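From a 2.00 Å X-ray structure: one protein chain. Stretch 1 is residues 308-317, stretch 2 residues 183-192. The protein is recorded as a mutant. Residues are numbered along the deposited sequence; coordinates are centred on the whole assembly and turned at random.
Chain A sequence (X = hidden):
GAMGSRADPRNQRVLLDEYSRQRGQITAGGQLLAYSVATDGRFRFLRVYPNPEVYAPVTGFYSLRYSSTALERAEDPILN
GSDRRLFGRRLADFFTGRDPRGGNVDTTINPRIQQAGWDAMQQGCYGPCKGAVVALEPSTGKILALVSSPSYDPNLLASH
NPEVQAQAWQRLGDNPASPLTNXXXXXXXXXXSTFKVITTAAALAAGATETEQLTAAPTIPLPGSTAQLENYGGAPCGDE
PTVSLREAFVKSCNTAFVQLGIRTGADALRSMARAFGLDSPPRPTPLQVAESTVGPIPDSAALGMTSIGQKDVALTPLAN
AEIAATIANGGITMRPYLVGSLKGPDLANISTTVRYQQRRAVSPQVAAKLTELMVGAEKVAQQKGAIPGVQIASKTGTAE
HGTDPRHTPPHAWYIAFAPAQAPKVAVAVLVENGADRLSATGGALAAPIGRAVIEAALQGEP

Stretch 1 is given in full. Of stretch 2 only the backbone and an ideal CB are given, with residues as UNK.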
# COMPACT_ATOMS: atom_id res chain seq x y z
N ILE A 308 10.99 -15.48 5.70
CA ILE A 308 10.62 -14.44 6.69
C ILE A 308 10.74 -13.04 6.08
O ILE A 308 10.98 -12.05 6.78
CB ILE A 308 11.43 -14.58 7.99
CG1 ILE A 308 12.94 -14.54 7.71
CG2 ILE A 308 11.02 -15.86 8.73
CD1 ILE A 308 13.83 -14.54 8.98
N GLY A 309 10.58 -12.98 4.76
CA GLY A 309 10.44 -11.75 4.02
C GLY A 309 11.68 -10.90 3.88
O GLY A 309 11.59 -9.68 3.73
N GLN A 310 12.84 -11.53 3.96
CA GLN A 310 14.10 -10.82 3.76
C GLN A 310 14.75 -11.22 2.44
O GLN A 310 14.06 -11.44 1.44
CB GLN A 310 15.06 -11.02 4.96
CG GLN A 310 14.54 -10.53 6.32
CD GLN A 310 14.22 -9.02 6.38
OE1 GLN A 310 13.61 -8.56 7.34
NE2 GLN A 310 14.65 -8.26 5.37
N LYS A 311 16.08 -11.31 2.43
CA LYS A 311 16.86 -11.47 1.19
C LYS A 311 16.40 -10.51 0.07
O LYS A 311 16.54 -9.29 0.20
CB LYS A 311 16.90 -12.94 0.74
CG LYS A 311 17.97 -13.27 -0.34
CD LYS A 311 19.36 -12.71 0.03
CE LYS A 311 20.42 -12.97 -1.04
NZ LYS A 311 21.21 -14.18 -0.70
N ASP A 312 15.86 -11.05 -1.02
CA ASP A 312 15.50 -10.24 -2.18
C ASP A 312 13.98 -9.95 -2.29
O ASP A 312 13.54 -9.34 -3.26
CB ASP A 312 15.97 -10.90 -3.47
CG ASP A 312 17.48 -11.10 -3.51
OD1 ASP A 312 18.22 -10.11 -3.35
OD2 ASP A 312 17.93 -12.24 -3.74
N VAL A 313 13.20 -10.38 -1.31
CA VAL A 313 11.76 -10.05 -1.32
C VAL A 313 11.54 -8.54 -1.19
O VAL A 313 12.05 -7.91 -0.27
CB VAL A 313 10.98 -10.81 -0.22
CG1 VAL A 313 9.48 -10.72 -0.47
CG2 VAL A 313 11.41 -12.24 -0.18
N ALA A 314 10.77 -7.96 -2.11
CA ALA A 314 10.52 -6.52 -2.09
C ALA A 314 9.11 -6.26 -2.60
O ALA A 314 8.74 -6.71 -3.69
CB ALA A 314 11.56 -5.79 -2.94
N LEU A 315 8.31 -5.57 -1.79
CA LEU A 315 6.90 -5.33 -2.06
C LEU A 315 6.59 -3.85 -1.92
O LEU A 315 7.16 -3.17 -1.07
CB LEU A 315 6.04 -6.09 -1.04
CG LEU A 315 5.53 -7.52 -1.24
CD1 LEU A 315 6.63 -8.53 -1.35
CD2 LEU A 315 4.62 -7.89 -0.07
N THR A 316 5.66 -3.35 -2.73
CA THR A 316 5.10 -2.02 -2.51
C THR A 316 4.14 -2.16 -1.35
O THR A 316 3.64 -3.25 -1.09
CB THR A 316 4.34 -1.49 -3.73
OG1 THR A 316 3.23 -2.35 -4.02
CG2 THR A 316 5.25 -1.38 -4.97
N PRO A 317 3.91 -1.07 -0.59
CA PRO A 317 2.81 -1.07 0.37
C PRO A 317 1.45 -1.46 -0.24
O PRO A 317 0.69 -2.19 0.39
CB PRO A 317 2.81 0.36 0.91
CG PRO A 317 4.31 0.75 0.83
CD PRO A 317 4.73 0.16 -0.50
N UNK A 183 5.44 6.70 -2.03
CA UNK A 183 5.93 5.49 -1.37
C UNK A 183 4.93 4.33 -1.39
O UNK A 183 5.33 3.17 -1.28
CB UNK A 183 6.30 5.81 0.08
N UNK A 184 3.65 4.64 -1.52
CA UNK A 184 2.60 3.62 -1.50
C UNK A 184 2.66 2.68 -2.72
O UNK A 184 2.29 1.51 -2.61
CB UNK A 184 1.23 4.30 -1.44
N UNK A 185 3.12 3.21 -3.85
CA UNK A 185 3.08 2.45 -5.13
C UNK A 185 4.37 2.45 -5.95
O UNK A 185 4.50 1.64 -6.85
CB UNK A 185 1.96 3.02 -6.01
N UNK A 186 5.27 3.38 -5.67
CA UNK A 186 6.48 3.58 -6.50
C UNK A 186 7.74 3.00 -5.88
O UNK A 186 8.77 2.92 -6.54
CB UNK A 186 6.70 5.07 -6.75
N UNK A 187 7.68 2.64 -4.60
CA UNK A 187 8.86 2.15 -3.89
C UNK A 187 8.56 0.76 -3.34
O UNK A 187 7.43 0.48 -2.93
CB UNK A 187 9.27 3.11 -2.77
N UNK A 188 9.57 -0.11 -3.37
CA UNK A 188 9.43 -1.44 -2.80
C UNK A 188 10.30 -1.54 -1.56
O UNK A 188 11.34 -0.87 -1.46
CB UNK A 188 9.80 -2.52 -3.82
N UNK A 189 9.87 -2.38 -0.62
CA UNK A 189 10.51 -2.53 0.68
C UNK A 189 10.51 -4.00 1.03
O UNK A 189 9.62 -4.72 0.59
CB UNK A 189 9.80 -1.71 1.76
N UNK A 190 11.50 -4.46 1.82
CA UNK A 190 11.35 -5.83 2.32
C UNK A 190 10.08 -5.90 3.18
O UNK A 190 9.86 -4.99 3.98
CB UNK A 190 12.58 -6.26 3.12
N UNK A 191 9.24 -6.93 2.98
CA UNK A 191 8.03 -7.10 3.78
C UNK A 191 8.30 -7.70 5.17
O UNK A 191 7.45 -7.62 6.06
CB UNK A 191 7.04 -7.99 3.02
N UNK A 192 9.48 -8.30 5.35
CA UNK A 192 9.83 -8.90 6.63
C UNK A 192 8.81 -9.91 7.12
O UNK A 192 8.30 -10.72 6.35
CB UNK A 192 10.00 -7.80 7.68

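At position 183 the CA-to-CB bond runs sideways and the ideal CB stays 5.5 Å from Pro 317 CG, so stretch 1 hardly restricts the choice. The residue is Arg 183, whose side chain leads away; its backbone makes the contact, Arg 183 O lying 3.2 Å from Pro 317 CD. Positions 184, 185 and 186 all point away from stretch 1, and many side chains would serve. They are Ala 184, Ile 185 and Ser 186. Here too the backbone does the touching: Thr 316 CG2 sits 3.6 Å from Ile 185 O.

Position 187 points sideways into space that stretch 1 leaves empty, so a long or polar chain is possible. Glu 187 has an extended side chain (chi1 t, chi2 t) that leads away, and its carboxylate forms a long, purely electrostatic salt bridge with Arg 183, OE1 to NE 3.9 Å. Its carbonyl oxygen receives a CA-H...O contact, Thr 316 CA to Glu 187 O 3.4 Å.

The ideal CB of 188 lies sideways, 3.8 Å from Ala 314 CB. A small or beta-branched residue would suit this extended backbone (phi/psi -112/151). Thr 188 places CG2 3.9 Å from Thr 316 CG2 and OG1 3.7 Å from Ala 314 CB.

At 189 the backbone pairs with Leu 315 in a single antiparallel bridge: Leu 315 N donates to the position's O at 2.8 Å, and its N donates to Leu 315 O at 2.9 Å. Proline, lacking the N-H, would forfeit the second bond. CA-to-CB points away overall, leaving room for a large side chain. Tyr 189 uses it, and its ring edge meets proline, CD2 to Pro 317 CD 4.0 Å.

Position 190 has phi -62 and no backbone N-H bond to stretch 1, so proline is compatible, as are other modest side chains. Pro 190 lies sideways, with CB 3.7 Å from Gln 310 NE2.

Position 191 points toward stretch 1, its ideal CB 3.9 Å from Leu 315 CD2 and 5.1 Å from Val 313 CG1. A compact apolar residue fits, and phi -79 admits proline. Pro 191 packs CG 3.5 Å from Val 313 CG1 and CB 4.0 Å from Leu 315 CD2.

At 192 the backbone N donates to Gly 309 O at 3.0 Å, excluding proline if that bond is kept. The positive phi (54/-137) favours glycine, although an ideal CB would point away. Gly 192 also approaches Gly 309 through its carbonyl, Gly 309 CA to Gly 192 O 3.3 Å; a CB on Gly 309 would clash with that oxygen.

Stretch 2 (183-192) RAISETYPPG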
# COMPACT_ATOMS: atom_id res chain seq x y z
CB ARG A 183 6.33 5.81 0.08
CG ARG A 183 7.62 6.60 0.17
CD ARG A 183 8.00 7.04 1.59
NE ARG A 183 9.44 7.30 1.65
CZ ARG A 183 10.04 8.42 1.24
NH1 ARG A 183 11.36 8.50 1.32
NH2 ARG A 183 9.34 9.45 0.74
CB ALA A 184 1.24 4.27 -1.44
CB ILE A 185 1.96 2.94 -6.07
CG1 ILE A 185 2.17 4.42 -6.48
CG2 ILE A 185 0.60 2.72 -5.41
CD1 ILE A 185 1.22 4.90 -7.61
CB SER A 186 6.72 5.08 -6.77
OG SER A 186 5.70 5.63 -7.59
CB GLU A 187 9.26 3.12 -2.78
CG GLU A 187 10.59 2.82 -2.04
CD GLU A 187 11.07 3.98 -1.14
OE1 GLU A 187 10.65 5.14 -1.37
OE2 GLU A 187 11.86 3.74 -0.20
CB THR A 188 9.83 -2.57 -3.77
OG1 THR A 188 11.16 -2.33 -4.23
CG2 THR A 188 8.88 -2.67 -4.95
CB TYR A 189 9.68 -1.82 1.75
CG TYR A 189 9.53 -0.34 1.52
CD1 TYR A 189 10.45 0.56 2.08
CD2 TYR A 189 8.49 0.16 0.75
CE1 TYR A 189 10.32 1.93 1.88
CE2 TYR A 189 8.34 1.53 0.55
CZ TYR A 189 9.26 2.41 1.11
OH TYR A 189 9.12 3.76 0.92
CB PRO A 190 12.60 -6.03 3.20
CG PRO A 190 13.57 -4.99 2.74
CD PRO A 190 12.75 -3.83 2.26
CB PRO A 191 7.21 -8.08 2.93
CG PRO A 191 8.27 -8.94 2.27
CD PRO A 191 9.36 -7.97 1.93
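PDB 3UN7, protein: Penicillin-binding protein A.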